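Local coordinates for pectate lyase (Cellvibrio cellulosa, PDB 1GXM), which cleaves pectate (polygalacturonic acid) by anti-beta-elimination, this chain being the catalytic module of a longer family 10 polysaccharide lyase, at residues A[83-86]-A[87-91]; A[144-148]-A[149-153]; A[24-27]-A[28-31]; A[169-172]-A[173-177]; A[213-216]-A[217-220]. One frame throughout, in Å; residues are numbered along the deposited sequence. Where two conformers were deposited one is given.

Contact 1. Residues A[83-86]-A[87-91]; sequences LAEV and YKSGG
Ser89 bonds back to Glu85 across the last full turn of helix 77-90. The firm link is between backbones: Ser89 N lies 2.8 Å from Glu85 O, nearly in line with that carbonyl, with an N-H...O angle of 151°. Two serine conformers were deposited, and in one of them OG adds a second donor, 2.8 Å from Glu85 O and above the carbonyl plane. In that conformer chi1 is -46°, which sets OG beside its own backbone N and over this oxygen. Serines in alpha-helices commonly turn the hydroxyl back in this way to the carbonyl four residues earlier.

The remaining polar links are i to i+4 backbone bonds: Tyr87 N to Leu83 O, Lys88 N to Ala84 O and Gly90 N to Val86 O, each 2.9 Å. Gly91 then leaves helical geometry with phi 75°, at the helix C-terminus.

Side-chain contact between the segments is slight: the Lys88 chain slants past the Glu85 carboxylate, CD 4.0 Å from OE1. The charged ends diverge, OE1 to Arg29 and NZ to Asp155, both in salt bridges.

Around this helix end, Leu83 and Val86 pack on Ala37 of helix 37-42 and on Tyr95 of helix 93-109.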
loop_
_atom_site.group_PDB
_atom_site.type_symbol
_atom_site.label_atom_id
_atom_site.label_comp_id
_atom_site.label_asym_id
_atom_site.label_seq_id
_atom_site.Cartn_x
_atom_site.Cartn_y
_atom_site.Cartn_z
ATOM N N LEU A 83 13.439 -12.157 3.983
ATOM C CA LEU A 83 14.733 -12.460 4.591
ATOM C C LEU A 83 14.608 -12.576 6.103
ATOM O O LEU A 83 15.383 -13.277 6.736
ATOM C CB LEU A 83 15.784 -11.423 4.211
ATOM C CG LEU A 83 16.211 -11.423 2.748
ATOM C CD1 LEU A 83 17.294 -10.427 2.539
ATOM C CD2 LEU A 83 16.639 -12.797 2.308
ATOM N N ALA A 84 13.623 -11.922 6.701
ATOM C CA ALA A 84 13.396 -12.087 8.130
ATOM C C ALA A 84 12.968 -13.509 8.413
ATOM O O ALA A 84 13.370 -14.105 9.419
ATOM C CB ALA A 84 12.360 -11.092 8.641
ATOM N N GLU A 85 12.125 -14.042 7.538
ATOM C CA GLU A 85 11.662 -15.418 7.651
ATOM C C GLU A 85 12.833 -16.368 7.444
ATOM O O GLU A 85 12.988 -17.321 8.168
ATOM C CB GLU A 85 10.550 -15.703 6.649
ATOM C CG GLU A 85 10.062 -17.142 6.650
ATOM C CD GLU A 85 9.302 -17.538 7.904
ATOM O OE1 GLU A 85 8.842 -16.663 8.647
ATOM O OE2 GLU A 85 9.142 -18.764 8.155
ATOM N N VAL A 86 13.677 -16.093 6.465
ATOM C CA VAL A 86 14.865 -16.910 6.248
ATOM C C VAL A 86 15.759 -16.892 7.470
ATOM O O VAL A 86 16.279 -17.939 7.860
ATOM C CB VAL A 86 15.645 -16.441 4.999
ATOM C CG1 VAL A 86 16.990 -17.149 4.908
ATOM C CG2 VAL A 86 14.846 -16.683 3.758
ATOM N N TYR A 87 15.946 -15.732 8.083
ATOM C CA TYR A 87 16.710 -15.638 9.310
ATOM C C TYR A 87 16.077 -16.466 10.426
ATOM O O TYR A 87 16.768 -17.193 11.158
ATOM C CB TYR A 87 16.889 -14.190 9.757
ATOM C CG TYR A 87 17.642 -14.116 11.054
ATOM C CD1 TYR A 87 18.912 -14.678 11.159
ATOM C CD2 TYR A 87 17.089 -13.526 12.174
ATOM C CE1 TYR A 87 19.608 -14.652 12.368
ATOM C CE2 TYR A 87 17.785 -13.473 13.375
ATOM C CZ TYR A 87 19.045 -14.052 13.467
ATOM O OH TYR A 87 19.735 -13.998 14.660
ATOM N N LYS A 88 14.762 -16.366 10.549
ATOM C CA LYS A 88 14.019 -17.096 11.562
ATOM C C LYS A 88 14.185 -18.591 11.347
ATOM O O LYS A 88 14.377 -19.334 12.316
ATOM C CB LYS A 88 12.541 -16.699 11.530
ATOM C CG LYS A 88 11.644 -17.398 12.557
ATOM C CD LYS A 88 10.211 -16.912 12.396
ATOM C CE LYS A 88 9.209 -17.681 13.261
ATOM N NZ LYS A 88 9.416 -17.450 14.703
ATOM N N SER A 89 14.151 -19.042 10.092
ATOM C CA SER A 89 14.248 -20.479 9.778
ATOM C C SER A 89 15.650 -21.051 9.954
ATOM O O SER A 89 15.814 -22.145 10.496
ATOM C CB SER A 89 13.815 -20.788 8.350
ATOM O OG SER A 89 12.611 -20.067 8.191
ATOM N N GLY A 90 16.648 -20.348 9.435
ATOM C CA GLY A 90 17.992 -20.887 9.299
ATOM C C GLY A 90 19.057 -20.306 10.209
ATOM O O GLY A 90 20.146 -20.876 10.331
ATOM N N GLY A 91 18.778 -19.169 10.825
ATOM C CA GLY A 91 19.663 -18.555 11.800
ATOM C C GLY A 91 20.906 -17.868 11.270
ATOM O O GLY A 91 21.770 -17.470 12.044
#

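Contact 2. Residues A[144-148]-A[149-153]; sequences LDFAA and NKRAP
Arg151 lies across the Phe146 ring and ends on Asp145. Its CD sits 3.8 Å from the ring centroid, 8° off the normal, a CH-pi contact over the face. The guanidinium is carried further along, with CZ 4.8 Å from the same centroid in a cation-pi arrangement; its plane stands 72° from the ring, so the two are far from a flat stack. NH1 then reaches Asp145 OD2 at 2.7 Å in a salt bridge. The bond leaves in the plane of the guanidinium but arrives from above the carboxylate plane. A water joins the same pair, donating to Asp145 OD2 and accepting from Arg151 NH2.

Asn149 fills the next shell. Its CB covers one face of the guanidinium at 3.8 Å above the plane, and its backbone N and ND2, each 3.0 Å from Asp145 O, approach that oxygen from opposite faces.

The backbone sets this up with a Schellman motif: Arg151 N bonds Phe146 O at 2.9 Å, Lys150 N bonds Ala147 O at 3.1 Å, and Lys150, the C-prime residue, has phi 56°. Farther out, Gln229 NE2 holds Asp145 OD1, while Ala22 and Leu25 of helix 20-28 touch the Phe146 ring.

With both carboxylate oxygens bonded, Asp145 is fixed in rotation, and its negative charge near the C-terminal end of helix 136-148 is probably balanced by the arginine.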
loop_
_atom_site.group_PDB
_atom_site.type_symbol
_atom_site.label_atom_id
_atom_site.label_comp_id
_atom_site.label_asym_id
_atom_site.label_seq_id
_atom_site.Cartn_x
_atom_site.Cartn_y
_atom_site.Cartn_z
ATOM N N LEU A 144 6.630 -2.517 9.522
ATOM C CA LEU A 144 7.212 -1.879 10.708
ATOM C C LEU A 144 6.382 -2.177 11.947
ATOM O O LEU A 144 6.923 -2.362 13.023
ATOM C CB LEU A 144 7.377 -0.376 10.501
ATOM C CG LEU A 144 8.425 -0.010 9.453
ATOM C CD1 LEU A 144 8.346 1.475 9.198
ATOM C CD2 LEU A 144 9.817 -0.421 9.885
ATOM N N ASP A 145 5.068 -2.216 11.797
ATOM C CA ASP A 145 4.192 -2.540 12.916
ATOM C C ASP A 145 4.363 -3.977 13.368
ATOM O O ASP A 145 4.378 -4.246 14.552
ATOM C CB ASP A 145 2.750 -2.279 12.562
ATOM C CG ASP A 145 1.833 -2.579 13.693
ATOM O OD1 ASP A 145 1.795 -1.797 14.679
ATOM O OD2 ASP A 145 1.108 -3.586 13.658
ATOM N N PHE A 146 4.492 -4.907 12.439
ATOM C CA PHE A 146 4.756 -6.279 12.813
ATOM C C PHE A 146 6.106 -6.359 13.539
ATOM O O PHE A 146 6.231 -7.045 14.557
ATOM C CB PHE A 146 4.725 -7.192 11.596
ATOM C CG PHE A 146 3.359 -7.736 11.285
ATOM C CD1 PHE A 146 2.277 -6.893 11.130
ATOM C CD2 PHE A 146 3.162 -9.097 11.147
ATOM C CE1 PHE A 146 1.037 -7.397 10.848
ATOM C CE2 PHE A 146 1.924 -9.603 10.843
ATOM C CZ PHE A 146 0.849 -8.754 10.712
ATOM N N ALA A 147 7.107 -5.631 13.048
ATOM C CA ALA A 147 8.419 -5.625 13.681
ATOM C C ALA A 147 8.278 -5.045 15.083
ATOM O O ALA A 147 8.780 -5.616 16.065
ATOM C CB ALA A 147 9.398 -4.821 12.845
ATOM N N ALA A 148 7.564 -3.931 15.201
ATOM C CA ALA A 148 7.412 -3.238 16.487
ATOM C C ALA A 148 6.741 -4.107 17.531
ATOM O O ALA A 148 6.989 -3.955 18.740
ATOM C CB ALA A 148 6.620 -1.951 16.316
ATOM N N ASN A 149 5.862 -4.985 17.066
ATOM C CA ASN A 149 5.049 -5.819 17.945
ATOM C C ASN A 149 5.556 -7.238 18.080
ATOM O O ASN A 149 4.880 -8.106 18.626
ATOM C CB ASN A 149 3.605 -5.800 17.462
ATOM C CG ASN A 149 2.913 -4.548 17.837
ATOM O OD1 ASN A 149 2.710 -4.294 19.016
ATOM N ND2 ASN A 149 2.566 -3.725 16.854
ATOM N N LYS A 150 6.767 -7.456 17.598
ATOM C CA LYS A 150 7.398 -8.762 17.689
ATOM C C LYS A 150 6.546 -9.856 17.056
ATOM O O LYS A 150 6.506 -10.983 17.524
ATOM C CB LYS A 150 7.709 -9.085 19.159
ATOM C CG LYS A 150 9.041 -9.742 19.374
ATOM C CD LYS A 150 9.693 -9.315 20.687
ATOM C CE LYS A 150 8.722 -9.277 21.844
ATOM N NZ LYS A 150 8.349 -7.892 22.264
ATOM N N ARG A 151 5.845 -9.534 15.977
ATOM C CA ARG A 151 5.079 -10.544 15.262
ATOM C C ARG A 151 5.967 -11.240 14.277
ATOM O O ARG A 151 6.842 -10.622 13.688
ATOM C CB ARG A 151 3.912 -9.943 14.479
ATOM C CG ARG A 151 2.914 -9.266 15.320
ATOM C CD ARG A 151 1.587 -9.011 14.650
ATOM N NE ARG A 151 0.811 -8.129 15.511
ATOM C CZ ARG A 151 0.647 -6.830 15.334
ATOM N NH1 ARG A 151 1.131 -6.207 14.259
ATOM N NH2 ARG A 151 -0.042 -6.138 16.226
ATOM N N ALA A 152 5.720 -12.527 14.084
ATOM C CA ALA A 152 6.416 -13.325 13.094
ATOM C C ALA A 152 6.382 -12.612 11.748
ATOM O O ALA A 152 5.330 -12.149 11.319
ATOM C CB ALA A 152 5.756 -14.695 12.973
ATOM N N PRO A 153 7.488 -12.584 11.018
ATOM C CA PRO A 153 8.761 -13.269 11.317
ATOM C C PRO A 153 9.756 -12.504 12.180
ATOM O O PRO A 153 10.922 -12.919 12.236
ATOM C CB PRO A 153 9.349 -13.436 9.923
ATOM C CG PRO A 153 8.876 -12.215 9.203
ATOM C CD PRO A 153 7.512 -11.905 9.717
HETATM O O HOH W 1 -0.587 -3.316 15.790
#

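Contact 3. Residues A[24-27]-A[28-31]; sequences WLNN and ARTK
Trp24 lays one face of its indole against Ala28 CB, one helical turn on. The methyl stands 4.2 Å above the ring plane, displaced toward the rim, and the Trp24 ring also stacks with Tyr139. The backbones of the same two residues are joined by Ala28 N to Trp24 O (2.9 Å).

At Leu25 the helix is already slackening, for Arg29 N lies 3.3 Å from Leu25 O and makes a second, weak bond to Asn26 O. The Leu25 side chain turns to Val143 and Phe146 of helix 136-148.

Asn26 supplies the polar side-chain link. Its amide runs beside Arg29 and points the same way, with OD1 3.0 Å from Arg29 NH1 and lying in the guanidinium plane. Arg29 is bent at chi3 (70°), and the bend turns NH1 toward the amide. Asn26 O takes a proton from a water at 2.7 Å, which is also hydrogen-bonded to Thr30 OG1.

Asn27 O receives Thr30 N at 3.2 Å, an i to i+3 bond, from above the carbonyl plane, as the chain turns out of the helix.

Arg29 is held at NH1 by the neutral Asn26 amide and at NE by a salt bridge to Glu85. Its orientation should therefore be well fixed, with its charge met chiefly by Glu85.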
loop_
_atom_site.group_PDB
_atom_site.type_symbol
_atom_site.label_atom_id
_atom_site.label_comp_id
_atom_site.label_asym_id
_atom_site.label_seq_id
_atom_site.Cartn_x
_atom_site.Cartn_y
_atom_site.Cartn_z
ATOM N N TRP A 24 -0.976 -10.102 3.076
ATOM C CA TRP A 24 0.138 -9.778 2.207
ATOM C C TRP A 24 1.469 -10.108 2.895
ATOM O O TRP A 24 2.378 -10.705 2.307
ATOM C CB TRP A 24 0.113 -8.293 1.777
ATOM C CG TRP A 24 1.408 -7.946 1.196
ATOM C CD1 TRP A 24 1.814 -8.181 -0.079
ATOM C CD2 TRP A 24 2.523 -7.427 1.894
ATOM N NE1 TRP A 24 3.127 -7.826 -0.216
ATOM C CE2 TRP A 24 3.587 -7.358 0.982
ATOM C CE3 TRP A 24 2.743 -6.991 3.212
ATOM C CZ2 TRP A 24 4.843 -6.888 1.340
ATOM C CZ3 TRP A 24 3.997 -6.519 3.555
ATOM C CH2 TRP A 24 5.020 -6.486 2.631
ATOM N N LEU A 25 1.603 -9.706 4.147
ATOM C CA LEU A 25 2.875 -9.854 4.846
ATOM C C LEU A 25 3.180 -11.338 5.039
ATOM O O LEU A 25 4.284 -11.817 4.800
ATOM C CB LEU A 25 2.817 -9.149 6.183
ATOM C CG LEU A 25 4.145 -9.029 6.937
ATOM C CD1 LEU A 25 4.154 -7.768 7.793
ATOM C CD2 LEU A 25 4.398 -10.271 7.807
ATOM N N ASN A 26 2.190 -12.073 5.489
ATOM C CA ASN A 26 2.437 -13.483 5.732
ATOM C C ASN A 26 2.782 -14.214 4.453
ATOM O O ASN A 26 3.639 -15.095 4.459
ATOM C CB ASN A 26 1.280 -14.106 6.506
ATOM C CG ASN A 26 1.321 -13.713 7.986
ATOM O OD1 ASN A 26 2.356 -13.870 8.660
ATOM N ND2 ASN A 26 0.221 -13.165 8.489
ATOM N N ASN A 27 2.160 -13.835 3.344
ATOM C CA ASN A 27 2.534 -14.391 2.045
ATOM C C ASN A 27 3.963 -14.050 1.657
ATOM O O ASN A 27 4.675 -14.875 1.078
ATOM C CB ASN A 27 1.630 -13.844 0.980
ATOM C CG ASN A 27 0.326 -14.610 0.891
ATOM O OD1 ASN A 27 -0.677 -14.097 0.389
ATOM N ND2 ASN A 27 0.291 -15.791 1.502
ATOM N N ALA A 28 4.391 -12.833 1.965
ATOM C CA ALA A 28 5.732 -12.377 1.591
ATOM C C ALA A 28 6.825 -13.199 2.270
ATOM O O ALA A 28 7.947 -13.271 1.801
ATOM C CB ALA A 28 5.913 -10.913 1.924
ATOM N N ARG A 29 6.497 -13.787 3.412
ATOM C CA ARG A 29 7.454 -14.599 4.152
ATOM C C ARG A 29 8.054 -15.715 3.312
ATOM O O ARG A 29 9.216 -16.091 3.525
ATOM C CB ARG A 29 6.805 -15.170 5.402
ATOM C CG ARG A 29 6.467 -14.098 6.409
ATOM C CD ARG A 29 5.569 -14.585 7.504
ATOM N NE ARG A 29 6.246 -15.504 8.406
ATOM C CZ ARG A 29 5.685 -16.052 9.476
ATOM N NH1 ARG A 29 4.430 -15.773 9.792
ATOM N NH2 ARG A 29 6.391 -16.885 10.234
ATOM N N THR A 30 7.267 -16.206 2.363
ATOM C CA THR A 30 7.692 -17.240 1.427
ATOM C C THR A 30 7.520 -16.812 -0.020
ATOM O O THR A 30 7.162 -17.616 -0.871
ATOM C CB THR A 30 6.917 -18.554 1.681
ATOM O OG1 THR A 30 5.502 -18.351 1.504
ATOM C CG2 THR A 30 7.095 -19.022 3.112
ATOM N N LYS A 31 7.782 -15.538 -0.315
ATOM C CA LYS A 31 7.563 -15.027 -1.670
ATOM C C LYS A 31 8.397 -15.799 -2.685
ATOM O O LYS A 31 7.921 -16.094 -3.775
ATOM C CB LYS A 31 7.916 -13.539 -1.759
ATOM C CG LYS A 31 7.613 -12.911 -3.119
ATOM C CD LYS A 31 6.122 -12.668 -3.313
ATOM C CE LYS A 31 5.687 -12.836 -4.763
ATOM N NZ LYS A 31 6.574 -12.141 -5.736
HETATM O O HOH W 2 3.946 -17.594 3.596
#

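Contact 4. Residues A[169-172]-A[173-177]; sequences TAVT and KGTDY
Thr175 turns its hydroxyl back to the carbonyl of Val171 four residues earlier, an intrahelical side-chain to backbone hydrogen bond in the middle of alpha-helix 161-181. OG1 of Thr175 lies 2.9 Å from Val171 O, and its backbone N reaches that oxygen at 2.8 Å. The two donors come from opposite faces of the carbonyl plane. With chi1 at -63°, OG1 is placed beside its own N and turned back along the helix, while CG2 lies anti to the backbone N. Thr175 packs on Phe225 and Leu226 of helix 219-226, and Val171 shares Phe225.

On the outer side, Thr169 and Lys173 pass at a slant. With chi1 at -73°, Lys173 CG lies beside its own backbone N and 3.3 Å from Thr169 O; the chain then bends at chi3 beyond. Thr169 OG1 and Thr172 OG1 instead bond the carbonyls of Thr165 and Lys168, and Asp176 forms a salt bridge with Lys180.

The backbone is regular throughout. Lys173 N to Thr169 O, Gly174 N to Ala170 O and Asp176 N to Thr172 O all measure 2.9 Å. The closest approach of the Thr169 and Lys173 side chains is methyl to methylene, with Thr169 CG2 4.0 Å from Lys173 CD.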
loop_
_atom_site.group_PDB
_atom_site.type_symbol
_atom_site.label_atom_id
_atom_site.label_comp_id
_atom_site.label_asym_id
_atom_site.label_seq_id
_atom_site.Cartn_x
_atom_site.Cartn_y
_atom_site.Cartn_z
ATOM N N THR A 169 7.432 4.333 16.862
ATOM C CA THR A 169 7.385 5.753 16.571
ATOM C C THR A 169 7.092 5.965 15.075
ATOM O O THR A 169 6.255 6.764 14.711
ATOM C CB THR A 169 8.699 6.416 16.984
ATOM O OG1 THR A 169 8.789 6.370 18.421
ATOM C CG2 THR A 169 8.772 7.892 16.580
ATOM N N ALA A 170 7.771 5.227 14.209
ATOM C CA ALA A 170 7.543 5.362 12.765
ATOM C C ALA A 170 6.109 4.966 12.405
ATOM O O ALA A 170 5.467 5.610 11.593
ATOM C CB ALA A 170 8.535 4.509 12.009
ATOM N N VAL A 171 5.610 3.916 13.023
ATOM C CA VAL A 171 4.235 3.478 12.772
ATOM C C VAL A 171 3.245 4.517 13.257
ATOM O O VAL A 171 2.279 4.824 12.574
ATOM C CB VAL A 171 3.964 2.110 13.395
ATOM C CG1 VAL A 171 2.496 1.735 13.333
ATOM C CG2 VAL A 171 4.775 1.062 12.691
ATOM N N THR A 172 3.502 5.075 14.426
ATOM C CA THR A 172 2.659 6.115 14.980
ATOM C C THR A 172 2.635 7.336 14.093
ATOM O O THR A 172 1.586 7.910 13.842
ATOM C CB THR A 172 3.154 6.487 16.368
ATOM O OG1 THR A 172 3.113 5.309 17.177
ATOM C CG2 THR A 172 2.222 7.444 17.016
ATOM N N LYS A 173 3.805 7.746 13.630
ATOM C CA LYS A 173 3.891 8.878 12.721
ATOM C C LYS A 173 3.157 8.580 11.419
ATOM O O LYS A 173 2.501 9.435 10.891
ATOM C CB LYS A 173 5.343 9.227 12.423
ATOM C CG LYS A 173 6.055 9.888 13.586
ATOM C CD LYS A 173 7.567 9.943 13.386
ATOM C CE LYS A 173 7.982 10.759 12.206
ATOM N NZ LYS A 173 9.464 10.827 12.140
ATOM N N GLY A 174 3.312 7.371 10.903
ATOM C CA GLY A 174 2.639 6.990 9.671
ATOM C C GLY A 174 1.141 7.003 9.832
ATOM O O GLY A 174 0.386 7.432 8.946
ATOM N N THR A 175 0.695 6.535 10.989
ATOM C CA THR A 175 -0.723 6.551 11.287
ATOM C C THR A 175 -1.243 7.967 11.364
ATOM O O THR A 175 -2.304 8.279 10.842
ATOM C CB THR A 175 -0.982 5.818 12.600
ATOM O OG1 THR A 175 -0.597 4.451 12.466
ATOM C CG2 THR A 175 -2.460 5.768 12.900
ATOM N N ASP A 176 -0.508 8.826 12.061
ATOM C CA ASP A 176 -0.852 10.222 12.159
ATOM C C ASP A 176 -0.981 10.822 10.762
ATOM O O ASP A 176 -1.920 11.556 10.479
ATOM C CB ASP A 176 0.197 10.948 12.995
ATOM C CG ASP A 176 -0.182 12.360 13.286
ATOM O OD1 ASP A 176 -1.096 12.567 14.111
ATOM O OD2 ASP A 176 0.375 13.312 12.714
ATOM N N TYR A 177 0.007 10.541 9.901
ATOM C CA TYR A 177 -0.051 11.018 8.528
ATOM C C TYR A 177 -1.348 10.603 7.825
ATOM O O TYR A 177 -2.036 11.400 7.202
ATOM C CB TYR A 177 1.175 10.536 7.717
ATOM C CG TYR A 177 1.126 11.123 6.353
ATOM C CD1 TYR A 177 0.411 10.500 5.334
ATOM C CD2 TYR A 177 1.696 12.352 6.093
ATOM C CE1 TYR A 177 0.280 11.075 4.134
ATOM C CE2 TYR A 177 1.573 12.939 4.881
ATOM C CZ TYR A 177 0.855 12.291 3.885
ATOM O OH TYR A 177 0.685 12.887 2.661
#

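Contact 5. Residues A[213-216]-A[217-220]; sequences SLSG and SESV
Ser215 offers both its hydroxyl and its carbonyl to the turn that follows it. Ser219 OG donates to Ser215 O at 2.8 Å, in the plane of the carbonyl and on a lone pair. Glu218 N donates to Ser215 OG at 2.9 Å with an N-H...O angle of 162°, close to straight. A weak bond adds Ser219 N to Ser215 O at 3.3 Å.

The first torsions explain the pairing. Ser215 OG is anti to its backbone N (chi1 179°), so it leans forward over the turn. Ser219 OG, with chi1 -69°, lies on the side of its own N and reaches back. Ser217 OG stands 3.0 Å from Ser215 OG, extending the cluster of hydroxyls.

The polar groups have outside partners too. Ser219 OG accepts from Trp192 N, and the Glu218 carboxylate leaves the turn to take the backbone N-H groups of Asp134 and Asn135.

Between the two segments, carbon contacts are few: Glu218 CG runs 3.4 Å from Ser215 OG, and Val220 CG2 lies 3.9 Å from Gly216 O, a buried carbonyl oxygen with no polar partner in the model. Val220 itself rests on Phe246 and Ile322, and Ser217 on Tyr318.

Bonds from Ser215 OG to the N-H three residues on and from its O to the N-H four residues on, the second weak, fit an ST motif. Here it leads from strand 214-215 into helix 219-226.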
loop_
_atom_site.group_PDB
_atom_site.type_symbol
_atom_site.label_atom_id
_atom_site.label_comp_id
_atom_site.label_asym_id
_atom_site.label_seq_id
_atom_site.Cartn_x
_atom_site.Cartn_y
_atom_site.Cartn_z
ATOM N N SER A 213 -7.416 12.571 -6.749
ATOM C CA SER A 213 -8.576 11.718 -6.703
ATOM C C SER A 213 -8.637 10.981 -5.404
ATOM O O SER A 213 -7.665 10.942 -4.659
ATOM C CB SER A 213 -8.498 10.697 -7.820
ATOM O OG SER A 213 -7.276 10.000 -7.760
ATOM N N LEU A 214 -9.793 10.398 -5.122
ATOM C CA LEU A 214 -9.843 9.290 -4.168
ATOM C C LEU A 214 -9.532 8.008 -4.899
ATOM O O LEU A 214 -10.048 7.741 -5.990
ATOM C CB LEU A 214 -11.214 9.189 -3.530
ATOM C CG LEU A 214 -11.635 10.448 -2.784
ATOM C CD1 LEU A 214 -13.044 10.275 -2.277
ATOM C CD2 LEU A 214 -10.711 10.742 -1.649
ATOM N N SER A 215 -8.680 7.208 -4.288
ATOM C CA SER A 215 -8.223 5.967 -4.891
ATOM C C SER A 215 -9.059 4.802 -4.424
ATOM O O SER A 215 -9.011 4.402 -3.268
ATOM C CB SER A 215 -6.776 5.680 -4.522
ATOM O OG SER A 215 -6.345 4.451 -5.099
ATOM N N GLY A 216 -9.807 4.219 -5.347
ATOM C CA GLY A 216 -10.546 3.018 -5.048
ATOM C C GLY A 216 -9.631 1.839 -4.808
ATOM O O GLY A 216 -9.962 0.952 -4.042
ATOM N N SER A 217 -8.485 1.816 -5.477
ATOM C CA SER A 217 -7.557 0.695 -5.390
ATOM C C SER A 217 -6.696 0.739 -4.144
ATOM O O SER A 217 -6.529 -0.260 -3.479
ATOM C CB SER A 217 -6.662 0.677 -6.620
ATOM O OG SER A 217 -6.139 1.968 -6.856
ATOM N N GLU A 218 -6.140 1.889 -3.820
ATOM C CA GLU A 218 -5.134 1.952 -2.757
ATOM C C GLU A 218 -5.726 2.178 -1.393
ATOM O O GLU A 218 -5.073 1.918 -0.392
ATOM C CB GLU A 218 -4.074 3.028 -3.041
ATOM C CG GLU A 218 -3.436 2.926 -4.410
ATOM C CD GLU A 218 -2.713 1.625 -4.681
ATOM O OE1 GLU A 218 -2.519 0.802 -3.774
ATOM O OE2 GLU A 218 -2.302 1.457 -5.831
ATOM N N SER A 219 -6.957 2.654 -1.333
ATOM C CA SER A 219 -7.532 2.971 -0.042
ATOM C C SER A 219 -7.847 1.718 0.759
ATOM O O SER A 219 -7.902 1.780 1.965
ATOM C CB SER A 219 -8.745 3.850 -0.209
ATOM O OG SER A 219 -8.347 5.127 -0.650
ATOM N N VAL A 220 -7.989 0.572 0.098
ATOM C CA VAL A 220 -8.217 -0.705 0.775
ATOM C C VAL A 220 -7.067 -1.013 1.724
ATOM O O VAL A 220 -7.259 -1.281 2.908
ATOM C CB VAL A 220 -8.333 -1.841 -0.241
ATOM C CG1 VAL A 220 -8.434 -3.193 0.452
ATOM C CG2 VAL A 220 -9.513 -1.602 -1.173
#

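Overall arrangement
Contacts 1, 2 and 3 form one cluster, their centres 13 to 14 Å apart. Its polar link is Glu85 OE1 to Arg29 NE, a 2.9 Å salt bridge between contacts 1 and 3. Pro153 of contact 2 packs on both, its CB 3.5 Å from Glu85 OE1 and its CD 4.0 Å from Leu25 CD2. Contact 4 joins this cluster through contact 2, where Val171 CG2 lies 3.4 Å from Asp145 N. Contact 5 touches none of the others: its nearest atoms are about 10 Å from contact 3 and about 11 Å from contact 4, and it lies across the chain's centre from the first three.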